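Local coordinates for protein alcohol dehydrogenase (PDB 1H2B) that probably oxidises alcohols with NAD+ as the hydride acceptor, using a zinc ion bound between a GroES-like domain and a Rossmann-type nucleotide-binding domain, at residues B[105-109]-B[123-129]; B[145-149]-B[312-316]; B[38-44]-B[87-92]; B[78-82]-B[163-169]; B[16-20]-B[30-35]. One frame throughout, in Å; residues are numbered along the deposited sequence.

How the interactions relate
Along the chain the hairpin of interaction 5 comes first; interaction 3 crosses interaction 4, interaction 1 is nested inside the loop that interaction 4 closes, and interaction 4 in turn crosses interaction 2. Interactions 3 and 4 sit on the same strand 81-88, their centres about 21 Å apart. Interaction 4 is the one nearest the middle of the chain. Interaction 1 touches interactions 2, 3 and 4, its centre about 12 Å from that of interaction 2 and about 15 to 16 Å from the other two. Interaction 5 lies at the surface, linked to interaction 3 by Y35 and E87. Interactions 1 and 4 each hold ligands of a different zinc ion.

Interaction 1 (B[105-109]-B[123-129]); sequences PAVTD and CENLEFP. With ZN (zinc ion), chain K.
F128 meets P105 because its CG stands anti to the backbone N (chi1 -160°), laying the ring beside the proline: P105 CB touches F128 CZ at 3.4 Å, and P105 O hangs over one ring face, offset toward the rim. At the other end the CG of D109 is turned between its backbone N and carbonyl carbon (chi1 58°), which presents the carboxylate to both N125 and a zinc ion. D109 OD1 binds the metal at 2.4 Å, beside C112 and C115, and also accepts the N-H of T111; D109 OD2 takes the N-H of N125 ND2 at 2.9 Å, with the carboxylate and amide planes 80° apart. This zinc probably corresponds to the structural site of the family. Between the two ends a single antiparallel bridge pairs V107 N with E127 O at 2.9 Å and E127 N with V107 O at 3.1 Å, and A106 CB presses tightly on L126 CD1 at 3.4 Å. One water donates to both P105 O and P129 O. An alanine in place of F128 would probably open a gap beside P105 CB and strip an aromatic wall from the octanoic acid pocket. The two loops follow strand 100-103 and helix 113-116 respectively, and V107 and P129 lean on T143 and M141 of strand 140-143.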
# COMPACT_ATOMS: atom_id res chain seq x y z
N PRO B 105 14.22 22.54 1.83
CA PRO B 105 13.87 23.86 1.28
C PRO B 105 12.61 24.50 1.82
O PRO B 105 12.43 25.68 1.56
CB PRO B 105 13.79 23.62 -0.24
CG PRO B 105 13.76 22.13 -0.43
CD PRO B 105 14.15 21.46 0.82
N ALA B 106 11.75 23.76 2.52
CA ALA B 106 10.50 24.31 3.07
C ALA B 106 10.72 24.76 4.51
O ALA B 106 11.42 24.09 5.27
CB ALA B 106 9.42 23.24 3.07
N VAL B 107 10.18 25.90 4.87
CA VAL B 107 10.16 26.36 6.23
C VAL B 107 8.70 26.21 6.70
O VAL B 107 7.80 26.88 6.17
CB VAL B 107 10.64 27.85 6.30
CG1 VAL B 107 10.30 28.43 7.71
CG2 VAL B 107 12.12 27.93 6.03
N THR B 108 8.46 25.32 7.65
CA THR B 108 7.10 24.94 8.05
C THR B 108 6.86 25.10 9.56
O THR B 108 7.80 25.08 10.32
CB THR B 108 6.81 23.46 7.66
OG1 THR B 108 7.76 22.62 8.32
CG2 THR B 108 7.08 23.21 6.17
N ASP B 109 5.59 25.21 9.96
CA ASP B 109 5.19 25.39 11.38
C ASP B 109 5.22 24.13 12.28
O ASP B 109 5.47 24.22 13.50
CB ASP B 109 3.81 26.10 11.50
CG ASP B 109 2.67 25.35 10.77
OD1 ASP B 109 2.66 24.10 10.74
OD2 ASP B 109 1.70 25.95 10.22
N CYS B 123 2.32 21.73 4.10
CA CYS B 123 2.06 22.53 5.27
C CYS B 123 1.35 23.84 4.92
O CYS B 123 1.67 24.50 3.94
CB CYS B 123 3.37 22.76 6.02
SG CYS B 123 3.94 21.22 6.77
N GLU B 124 0.32 24.16 5.70
CA GLU B 124 -0.52 25.33 5.46
C GLU B 124 0.23 26.66 5.41
O GLU B 124 -0.10 27.53 4.60
CB GLU B 124 -1.60 25.42 6.55
CG GLU B 124 -2.71 24.39 6.39
CD GLU B 124 -4.07 25.03 6.18
OE1 GLU B 124 -4.33 26.09 6.81
OE2 GLU B 124 -4.87 24.49 5.37
N ASN B 125 1.24 26.82 6.25
CA ASN B 125 1.88 28.13 6.34
C ASN B 125 3.28 28.11 5.74
O ASN B 125 4.19 28.77 6.23
CB ASN B 125 1.94 28.60 7.80
CG ASN B 125 0.56 28.95 8.36
OD1 ASN B 125 -0.22 29.68 7.73
ND2 ASN B 125 0.26 28.42 9.55
N LEU B 126 3.42 27.35 4.66
CA LEU B 126 4.72 27.09 4.04
C LEU B 126 5.36 28.35 3.46
O LEU B 126 4.74 29.11 2.73
CB LEU B 126 4.52 26.07 2.91
CG LEU B 126 5.77 25.45 2.30
CD1 LEU B 126 6.95 25.57 3.18
CD2 LEU B 126 5.44 24.00 2.20
N GLU B 127 6.64 28.54 3.78
CA GLU B 127 7.50 29.55 3.15
C GLU B 127 8.68 28.79 2.55
O GLU B 127 8.97 27.68 3.00
CB GLU B 127 7.96 30.52 4.23
CG GLU B 127 6.78 31.27 4.84
CD GLU B 127 7.18 32.51 5.62
OE1 GLU B 127 7.24 32.43 6.87
OE2 GLU B 127 7.41 33.57 4.99
N PHE B 128 9.30 29.34 1.51
CA PHE B 128 10.26 28.55 0.75
C PHE B 128 11.39 29.49 0.36
O PHE B 128 11.28 30.21 -0.67
CB PHE B 128 9.52 27.94 -0.47
CG PHE B 128 10.19 26.74 -1.11
CD1 PHE B 128 9.54 25.50 -1.13
CD2 PHE B 128 11.37 26.87 -1.82
CE1 PHE B 128 10.13 24.40 -1.76
CE2 PHE B 128 11.96 25.77 -2.47
CZ PHE B 128 11.33 24.53 -2.43
N PRO B 129 12.47 29.54 1.16
CA PRO B 129 13.63 30.37 0.81
C PRO B 129 14.10 30.17 -0.65
O PRO B 129 14.27 29.06 -1.16
CB PRO B 129 14.69 29.92 1.79
CG PRO B 129 13.84 29.60 3.06
CD PRO B 129 12.65 28.87 2.46
ZN ZN K . 2.37 22.89 8.73
O HOH W 1 14.68 26.79 0.34

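Interaction 2 (B[145-149]-B[312-316]); sequences HRSVI and YVELH
Y312 reaches V148 across a helix-on-sheet contact: helix 312-323, which follows strand 303-306 of the Rossmann sheet, lays its first turn against strand 148-150 of the GroES-like domain. From CB, which points at the opposite segment, the tyrosine runs out with CG anti to the backbone N (chi1 -175°). CD1 and CE1 pass R146 O, CE1 at 3.3 Å. CZ then meets I149 CG1 at 3.5 Å. At the tip, OH donates a hydrogen bond to V148 O at 2.7 Å, an oxygen lying in the plane of the ring at its edge; the hydroxyl sits 29° off the carbonyl plane. The isoleucine comes from the opposite direction, with CD1 4.1 Å above one ring face and offset toward its rim. R116 of the third subunit makes a cation-pi contact with the same ring and a hydrogen bond to R146 O, so the tyrosine also takes part in the tetramer interface. A phenylalanine here would probably keep the packing on I149 but leave V148 O without its hydroxyl partner. The methyl I149 CD1 comes to rest against the helix, 3.6 Å from L315 CD2.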
# COMPACT_ATOMS: atom_id res chain seq x y z
N HIS B 145 14.75 25.80 12.40
CA HIS B 145 15.45 24.62 12.87
C HIS B 145 14.77 23.35 12.36
O HIS B 145 15.45 22.33 12.20
CB HIS B 145 15.52 24.58 14.44
CG HIS B 145 14.22 24.25 15.08
ND1 HIS B 145 13.27 25.20 15.40
CD2 HIS B 145 13.68 23.05 15.43
CE1 HIS B 145 12.21 24.61 15.91
NE2 HIS B 145 12.43 23.31 15.96
N ARG B 146 13.47 23.44 12.06
CA ARG B 146 12.72 22.28 11.53
C ARG B 146 13.23 21.89 10.12
O ARG B 146 12.96 20.77 9.68
CB ARG B 146 11.22 22.52 11.46
CG ARG B 146 10.60 22.54 12.85
CD ARG B 146 9.09 22.67 12.80
NE ARG B 146 8.52 21.33 12.82
CZ ARG B 146 7.97 20.72 11.79
NH1 ARG B 146 7.87 21.32 10.62
NH2 ARG B 146 7.50 19.49 11.93
N SER B 147 13.96 22.77 9.46
CA SER B 147 14.44 22.50 8.10
C SER B 147 15.85 21.95 8.12
O SER B 147 16.41 21.60 7.10
CB SER B 147 14.44 23.82 7.27
OG SER B 147 13.18 24.44 7.31
N VAL B 148 16.48 21.95 9.31
CA VAL B 148 17.88 21.59 9.39
C VAL B 148 18.13 20.09 9.59
O VAL B 148 17.50 19.46 10.45
CB VAL B 148 18.55 22.34 10.58
CG1 VAL B 148 20.01 21.91 10.79
CG2 VAL B 148 18.52 23.81 10.30
N ILE B 149 19.08 19.56 8.82
CA ILE B 149 19.63 18.23 9.08
C ILE B 149 21.12 18.40 9.31
O ILE B 149 21.84 18.91 8.46
CB ILE B 149 19.35 17.27 7.92
CG1 ILE B 149 17.87 16.94 7.93
CG2 ILE B 149 20.21 15.98 8.11
CD1 ILE B 149 17.50 16.08 6.75
N TYR B 312 10.68 15.80 5.12
CA TYR B 312 11.91 15.84 5.91
C TYR B 312 12.50 14.47 6.09
O TYR B 312 13.72 14.30 6.02
CB TYR B 312 11.58 16.45 7.25
CG TYR B 312 12.77 16.65 8.16
CD1 TYR B 312 13.55 17.82 8.08
CD2 TYR B 312 13.10 15.69 9.08
CE1 TYR B 312 14.62 18.05 8.94
CE2 TYR B 312 14.20 15.88 9.96
CZ TYR B 312 14.94 17.05 9.88
OH TYR B 312 16.02 17.25 10.74
N VAL B 313 11.63 13.50 6.31
CA VAL B 313 12.13 12.12 6.47
C VAL B 313 12.83 11.64 5.19
O VAL B 313 13.89 11.00 5.25
CB VAL B 313 11.02 11.17 6.95
CG1 VAL B 313 11.42 9.71 6.80
CG2 VAL B 313 10.67 11.52 8.42
N GLU B 314 12.25 11.96 4.05
CA GLU B 314 12.86 11.60 2.76
C GLU B 314 14.24 12.27 2.59
O GLU B 314 15.17 11.63 2.11
CB GLU B 314 11.92 12.00 1.62
CG GLU B 314 10.75 11.02 1.57
CD GLU B 314 9.58 11.47 0.69
OE1 GLU B 314 9.42 12.68 0.42
OE2 GLU B 314 8.80 10.56 0.30
N LEU B 315 14.39 13.53 3.01
CA LEU B 315 15.72 14.17 2.91
C LEU B 315 16.70 13.42 3.83
O LEU B 315 17.84 13.16 3.43
CB LEU B 315 15.67 15.66 3.31
CG LEU B 315 17.02 16.37 3.15
CD1 LEU B 315 17.66 16.30 1.76
CD2 LEU B 315 16.75 17.81 3.64
N HIS B 316 16.22 13.04 5.01
CA HIS B 316 17.09 12.29 5.91
C HIS B 316 17.53 10.96 5.31
O HIS B 316 18.71 10.61 5.39
CB HIS B 316 16.34 12.04 7.23
CG HIS B 316 17.22 11.52 8.30
ND1 HIS B 316 17.95 12.35 9.13
CD2 HIS B 316 17.55 10.26 8.64
CE1 HIS B 316 18.67 11.61 9.95
NE2 HIS B 316 18.45 10.34 9.67

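Interaction 3 (B[38-44]-B[87-92]); sequences LEGRFDV and EVAEGV
A89 is the bump of this contact: its methyl enters the notch between L38 and D43, with A89 CB 3.6 Å from D43 CB and 4.0 Å from L38 CG. The notch exists because residues 39-42 form a type II' turn, with G40 at positive phi, that doubles the chain back and brings L38 alongside D43. A second bump comes from V92, returned by the type II turn 89-92, in which G91 has positive phi. Its CG2 presses on the flank of the aspartate, 3.5 Å from D43 CG, the two side chains crossing at a slant. D43 holds CG between its backbone N and carbonyl carbon (chi1 56°), which puts the carboxylate beside V92 CG2. At the start of the strand pairing, V44 and V88 form a non-hydrogen-bonded antiparallel pair and lie side by side, V44 CG2 4.1 Å from V88 CG1, while V44 CG2 also faces V92 CG1 at 4.3 Å. L38 CD2 fills in next to E87, 3.5 Å from E87 OE2. One backbone bond joins the segments, A89 N to D43 O at 2.9 Å, and the CA-H of V88 points at the same oxygen from 3.3 Å. D43 and V44 both face T143, a classic beta bulge where strand 44-52 of the GroES-like domain begins. The contact itself is thus largely apolar, while the two acids have their polar partners elsewhere: D43 OD2 accepts from H145 ND1 and E87 OE1 is hydrogen-bonded to Y35 OH, bonds that probably satisfy the carboxylates and help fix their rotation while methyls pack against them.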
# COMPACT_ATOMS: atom_id res chain seq x y z
N LEU B 38 17.05 37.22 12.74
CA LEU B 38 16.68 36.07 13.56
C LEU B 38 15.41 36.42 14.37
O LEU B 38 15.47 37.25 15.29
CB LEU B 38 17.86 35.74 14.48
CG LEU B 38 17.88 34.42 15.22
CD1 LEU B 38 18.24 33.33 14.20
CD2 LEU B 38 18.95 34.49 16.36
N GLU B 39 14.27 35.87 14.00
CA GLU B 39 12.98 36.21 14.62
C GLU B 39 11.92 35.17 14.31
O GLU B 39 11.91 34.57 13.21
CB GLU B 39 12.46 37.58 14.12
CG GLU B 39 12.23 37.64 12.61
CD GLU B 39 10.91 36.97 12.15
OE1 GLU B 39 10.05 36.65 13.01
OE2 GLU B 39 10.71 36.77 10.91
N GLY B 40 10.99 35.00 15.25
CA GLY B 40 9.85 34.12 15.02
C GLY B 40 10.25 32.73 14.60
O GLY B 40 11.08 32.07 15.26
N ARG B 41 9.69 32.29 13.47
CA ARG B 41 9.94 30.95 12.97
C ARG B 41 11.32 30.85 12.32
O ARG B 41 11.83 29.74 12.12
CB ARG B 41 8.88 30.52 11.96
CG ARG B 41 9.07 31.20 10.59
CD ARG B 41 7.88 31.11 9.64
NE ARG B 41 7.27 29.78 9.64
CZ ARG B 41 6.45 29.33 8.69
NH1 ARG B 41 6.15 30.08 7.63
NH2 ARG B 41 5.94 28.11 8.78
N PHE B 42 11.92 32.01 12.02
CA PHE B 42 13.27 32.01 11.50
C PHE B 42 14.25 32.01 12.63
O PHE B 42 14.83 33.05 12.99
CB PHE B 42 13.46 33.20 10.55
CG PHE B 42 12.57 33.12 9.36
CD1 PHE B 42 11.42 33.91 9.30
CD2 PHE B 42 12.86 32.24 8.32
CE1 PHE B 42 10.55 33.79 8.18
CE2 PHE B 42 12.01 32.11 7.23
CZ PHE B 42 10.85 32.91 7.16
N ASP B 43 14.45 30.83 13.22
CA ASP B 43 15.22 30.74 14.44
C ASP B 43 16.63 30.16 14.19
O ASP B 43 17.36 29.84 15.12
CB ASP B 43 14.46 29.94 15.49
CG ASP B 43 14.08 28.55 15.01
OD1 ASP B 43 14.55 28.14 13.92
OD2 ASP B 43 13.28 27.84 15.65
N VAL B 44 17.04 30.09 12.92
CA VAL B 44 18.40 29.68 12.57
C VAL B 44 18.94 30.55 11.45
O VAL B 44 18.23 30.81 10.50
CB VAL B 44 18.47 28.20 12.06
CG1 VAL B 44 19.87 27.85 11.54
CG2 VAL B 44 18.06 27.24 13.17
N GLU B 87 24.16 31.28 13.83
CA GLU B 87 23.56 31.46 15.15
C GLU B 87 22.17 30.92 15.20
O GLU B 87 21.56 30.64 14.15
CB GLU B 87 23.55 32.95 15.52
CG GLU B 87 22.67 33.80 14.60
CD GLU B 87 22.65 35.24 15.04
OE1 GLU B 87 22.93 36.11 14.21
OE2 GLU B 87 22.34 35.50 16.22
N VAL B 88 21.65 30.77 16.41
CA VAL B 88 20.30 30.26 16.61
C VAL B 88 19.59 31.04 17.70
O VAL B 88 20.24 31.65 18.62
CB VAL B 88 20.27 28.74 16.97
CG1 VAL B 88 21.00 27.88 15.89
CG2 VAL B 88 20.88 28.48 18.36
N ALA B 89 18.26 31.01 17.64
CA ALA B 89 17.40 31.73 18.56
C ALA B 89 17.11 30.87 19.74
O ALA B 89 17.53 29.72 19.78
CB ALA B 89 16.09 32.12 17.89
N GLU B 90 16.34 31.41 20.70
CA GLU B 90 16.00 30.64 21.90
C GLU B 90 15.29 29.33 21.60
O GLU B 90 14.57 29.21 20.58
CB GLU B 90 15.12 31.45 22.87
CG GLU B 90 13.69 31.65 22.40
CD GLU B 90 12.92 32.59 23.31
OE1 GLU B 90 12.90 32.36 24.52
OE2 GLU B 90 12.34 33.55 22.79
N GLY B 91 15.53 28.34 22.46
CA GLY B 91 14.81 27.08 22.36
C GLY B 91 15.28 26.11 21.30
O GLY B 91 14.90 24.94 21.36
N VAL B 92 16.12 26.55 20.36
CA VAL B 92 16.64 25.67 19.32
C VAL B 92 17.64 24.71 19.94
O VAL B 92 18.59 25.12 20.58
CB VAL B 92 17.33 26.50 18.21
CG1 VAL B 92 18.04 25.55 17.17
CG2 VAL B 92 16.30 27.35 17.50

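Interaction 4 (B[78-82]-B[163-169]); sequences GHENV and MAPLADA. With ZN (zinc ion), chain J; OCA (octanoic acid (caprylic acid)), chain H.
The zinc site that is probably catalytic, as in the family, lies where the loop leading into strand 81-88 meets the start of helix 166-181, and takes two ligands from this contact. H79 NE2 binds the metal at 2.1 Å and D168 OD1 at 2.0 Å, the carboxylate standing perpendicular to the imidazole and approaching it at the ring edge. C54 supplies a further protein ligand, and O1 of the bound octanoic acid occupies the remaining position at 1.9 Å from the zinc. The fatty acid's other oxygen, O2, lies 2.6 Å from D168 OD2. Behind the metal, E80 reaches out extended, its CG anti to the backbone N (chi1 -176°), and passes obliquely by P165, E80 CD being 3.3 Å from P165 CA. E80 OE2 accepts the backbone N-H of A169 at 2.8 Å, from the anti side and 27° out of the carboxylate plane, while E80 OE1 forms a salt bridge with R354. Farther along the strand V82 CG2 packs on A164 CB at 3.8 Å. E80 is thus a second-shell residue: gripping the N-H immediately after D168, it probably helps to hold that zinc ligand in position.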
# COMPACT_ATOMS: atom_id res chain seq x y z
N GLY B 78 17.78 31.07 -4.45
CA GLY B 78 18.66 29.95 -4.05
C GLY B 78 17.95 29.06 -3.04
O GLY B 78 17.82 29.44 -1.87
N HIS B 79 17.53 27.86 -3.46
CA HIS B 79 16.75 27.00 -2.56
C HIS B 79 17.35 25.60 -2.38
O HIS B 79 16.66 24.67 -1.91
CB HIS B 79 15.29 26.86 -3.07
CG HIS B 79 15.21 26.35 -4.48
ND1 HIS B 79 15.28 27.20 -5.57
CD2 HIS B 79 15.00 25.10 -4.98
CE1 HIS B 79 15.17 26.48 -6.68
NE2 HIS B 79 15.03 25.21 -6.35
N GLU B 80 18.64 25.48 -2.64
CA GLU B 80 19.33 24.20 -2.61
C GLU B 80 20.62 24.39 -1.84
O GLU B 80 21.72 24.54 -2.37
CB GLU B 80 19.53 23.71 -4.07
CG GLU B 80 20.16 22.33 -4.17
CD GLU B 80 20.14 21.85 -5.61
OE1 GLU B 80 21.13 22.11 -6.30
OE2 GLU B 80 19.13 21.25 -6.03
N ASN B 81 20.48 24.36 -0.50
CA ASN B 81 21.52 24.97 0.34
C ASN B 81 22.16 24.08 1.37
O ASN B 81 21.47 23.35 2.07
CB ASN B 81 20.90 26.17 1.06
CG ASN B 81 20.37 27.18 0.04
OD1 ASN B 81 21.13 27.59 -0.83
ND2 ASN B 81 19.12 27.60 0.19
N VAL B 82 23.48 24.19 1.49
CA VAL B 82 24.24 23.63 2.61
C VAL B 82 25.10 24.72 3.23
O VAL B 82 25.41 25.72 2.55
CB VAL B 82 25.17 22.45 2.21
CG1 VAL B 82 24.34 21.18 1.89
CG2 VAL B 82 26.13 22.85 1.08
N MET B 163 27.36 17.87 -1.51
CA MET B 163 26.06 17.43 -1.06
C MET B 163 24.97 18.46 -1.30
O MET B 163 23.79 18.15 -1.06
CB MET B 163 26.12 17.11 0.44
CG MET B 163 26.99 15.84 0.71
SD MET B 163 26.95 15.37 2.48
CE MET B 163 25.35 14.52 2.62
N ALA B 164 25.32 19.68 -1.70
CA ALA B 164 24.31 20.73 -1.79
C ALA B 164 23.09 20.31 -2.62
O ALA B 164 21.94 20.53 -2.19
CB ALA B 164 24.88 22.06 -2.38
N PRO B 165 23.31 19.72 -3.80
CA PRO B 165 22.14 19.39 -4.63
C PRO B 165 21.21 18.38 -4.02
O PRO B 165 20.07 18.34 -4.51
CB PRO B 165 22.77 18.86 -5.93
CG PRO B 165 24.05 19.67 -5.98
CD PRO B 165 24.56 19.47 -4.55
N LEU B 166 21.62 17.64 -2.99
CA LEU B 166 20.67 16.70 -2.35
C LEU B 166 19.47 17.45 -1.75
O LEU B 166 18.37 16.87 -1.60
CB LEU B 166 21.38 15.86 -1.23
CG LEU B 166 22.59 15.10 -1.76
CD1 LEU B 166 23.20 14.44 -0.54
CD2 LEU B 166 22.17 13.98 -2.77
N ALA B 167 19.65 18.74 -1.42
CA ALA B 167 18.62 19.52 -0.73
C ALA B 167 17.40 19.86 -1.59
O ALA B 167 16.35 20.16 -1.06
CB ALA B 167 19.22 20.84 -0.22
N ASP B 168 17.53 19.73 -2.91
CA ASP B 168 16.38 20.00 -3.76
C ASP B 168 16.36 19.03 -4.96
O ASP B 168 15.43 18.23 -5.12
CB ASP B 168 16.44 21.43 -4.26
CG ASP B 168 15.22 21.82 -5.03
OD1 ASP B 168 15.41 22.13 -6.24
OD2 ASP B 168 14.08 21.83 -4.53
N ALA B 169 17.40 19.07 -5.78
CA ALA B 169 17.49 18.09 -6.88
C ALA B 169 17.42 16.66 -6.36
O ALA B 169 16.63 15.83 -6.88
CB ALA B 169 18.79 18.25 -7.68
ZN ZN J . 14.70 23.55 -7.53
C1 OCA H . 11.86 23.49 -6.83
C2 OCA H . 10.39 23.76 -7.19
C3 OCA H . 9.51 23.77 -5.93
C4 OCA H . 8.13 24.39 -6.12
C5 OCA H . 7.44 24.50 -4.76
C6 OCA H . 5.98 24.91 -4.92
C7 OCA H . 5.21 24.93 -3.60
C8 OCA H . 3.77 25.35 -3.87
O1 OCA H . 12.76 23.62 -7.70
O2 OCA H . 12.16 23.11 -5.68

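Interaction 5 (B[16-20]-B[30-35]); sequences LKAAR and IEDVDY
R20 and V33 cross obliquely, with V33 CG1 over one face of the guanidinium and 3.2 Å from R20 CD, a tight approach. The arginine chain bends at its third torsion (chi3 86°), folding the flat group over the valine. E31 stands at roughly a right angle to it, the carboxylate and guanidinium planes 65° apart and E31 OE2 near the guanidinium edge; a water in the plane of that group accepts from R20 NH1 and donates to E31 OE2, 2.7 Å from each. On the opposite face of the hairpin, K17 bends at its second torsion (chi2 -59°) so that NZ sits before both D32 oxygens, D32 OD1 and OD2 each at 3.0 Å, a salt bridge of weak hydrogen bonds. A18 CB rests on V33 CG2 at 3.7 Å. Strands 17-21 and 29-32 pair antiparallel: A18 N bonds E31 O at 2.8 Å and E31 N bonds A18 O, while V33 N to L16 O continues the pairing just beyond them. R20 is held also by T76 and D134, and E31 by H22. R20 and E31 meet through a water, R20 NH1 and E31 OE2 being 4.4 Å apart, whereas K17 and D32 pair directly, so the two faces probably use charge differently.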
# COMPACT_ATOMS: atom_id res chain seq x y z
N LEU B 16 27.25 39.78 3.34
CA LEU B 16 26.09 40.61 2.94
C LEU B 16 26.00 40.85 1.42
O LEU B 16 25.24 41.71 0.98
CB LEU B 16 26.04 41.93 3.71
CG LEU B 16 26.67 42.05 5.12
CD1 LEU B 16 26.71 43.53 5.56
CD2 LEU B 16 25.97 41.20 6.20
N LYS B 17 26.77 40.12 0.62
CA LYS B 17 26.50 40.02 -0.82
C LYS B 17 25.35 39.05 -1.06
O LYS B 17 25.26 38.01 -0.38
CB LYS B 17 27.73 39.52 -1.58
CG LYS B 17 28.79 40.60 -1.82
CD LYS B 17 28.23 41.80 -2.61
CE LYS B 17 29.30 42.87 -2.85
NZ LYS B 17 28.71 44.23 -3.00
N ALA B 18 24.48 39.37 -2.03
CA ALA B 18 23.40 38.45 -2.43
C ALA B 18 23.05 38.58 -3.92
O ALA B 18 23.19 39.64 -4.49
CB ALA B 18 22.16 38.72 -1.58
N ALA B 19 22.53 37.51 -4.53
CA ALA B 19 22.04 37.57 -5.91
C ALA B 19 20.52 37.67 -5.89
O ALA B 19 19.82 36.74 -5.42
CB ALA B 19 22.49 36.33 -6.69
N ARG B 20 19.99 38.81 -6.35
CA ARG B 20 18.57 39.11 -6.15
C ARG B 20 17.81 39.38 -7.41
O ARG B 20 18.33 40.01 -8.33
CB ARG B 20 18.37 40.27 -5.19
CG ARG B 20 19.31 40.19 -3.99
CD ARG B 20 18.93 41.17 -2.94
NE ARG B 20 17.92 40.65 -2.03
CZ ARG B 20 17.12 41.41 -1.29
NH1 ARG B 20 17.18 42.75 -1.35
NH2 ARG B 20 16.26 40.83 -0.49
N ILE B 30 23.73 41.33 -8.35
CA ILE B 30 24.62 40.94 -7.27
C ILE B 30 24.85 42.22 -6.46
O ILE B 30 25.38 43.19 -7.00
CB ILE B 30 25.95 40.35 -7.80
CG1 ILE B 30 25.69 39.09 -8.65
CG2 ILE B 30 26.89 40.05 -6.65
CD1 ILE B 30 26.80 38.79 -9.65
N GLU B 31 24.40 42.24 -5.20
CA GLU B 31 24.41 43.49 -4.44
C GLU B 31 24.47 43.23 -2.95
O GLU B 31 24.31 42.09 -2.52
CB GLU B 31 23.16 44.30 -4.74
CG GLU B 31 21.85 43.62 -4.41
CD GLU B 31 20.70 44.18 -5.21
OE1 GLU B 31 20.94 45.03 -6.08
OE2 GLU B 31 19.55 43.75 -4.97
N ASP B 32 24.72 44.27 -2.17
CA ASP B 32 24.63 44.12 -0.71
C ASP B 32 23.19 44.12 -0.19
O ASP B 32 22.31 44.79 -0.72
CB ASP B 32 25.45 45.20 -0.00
CG ASP B 32 26.88 45.26 -0.49
OD1 ASP B 32 27.64 44.30 -0.21
OD2 ASP B 32 27.33 46.22 -1.15
N VAL B 33 22.97 43.35 0.87
CA VAL B 33 21.67 43.30 1.54
C VAL B 33 22.01 43.25 3.03
O VAL B 33 23.14 42.96 3.38
CB VAL B 33 20.87 42.08 1.08
CG1 VAL B 33 20.69 42.11 -0.41
CG2 VAL B 33 21.62 40.88 1.36
N ASP B 34 21.06 43.57 3.90
CA ASP B 34 21.37 43.47 5.33
C ASP B 34 21.39 41.99 5.77
O ASP B 34 20.75 41.12 5.16
CB ASP B 34 20.32 44.24 6.15
CG ASP B 34 20.41 45.74 5.95
OD1 ASP B 34 21.35 46.21 5.30
OD2 ASP B 34 19.54 46.50 6.38
N TYR B 35 22.13 41.74 6.85
CA TYR B 35 22.20 40.42 7.48
C TYR B 35 20.78 39.98 7.86
O TYR B 35 19.93 40.81 8.23
CB TYR B 35 23.10 40.55 8.71
CG TYR B 35 23.29 39.31 9.52
CD1 TYR B 35 24.21 38.36 9.12
CD2 TYR B 35 22.59 39.12 10.71
CE1 TYR B 35 24.43 37.22 9.88
CE2 TYR B 35 22.80 37.99 11.48
CZ TYR B 35 23.74 37.05 11.05
OH TYR B 35 24.00 35.89 11.76
O HOH W 2 18.33 44.77 -2.79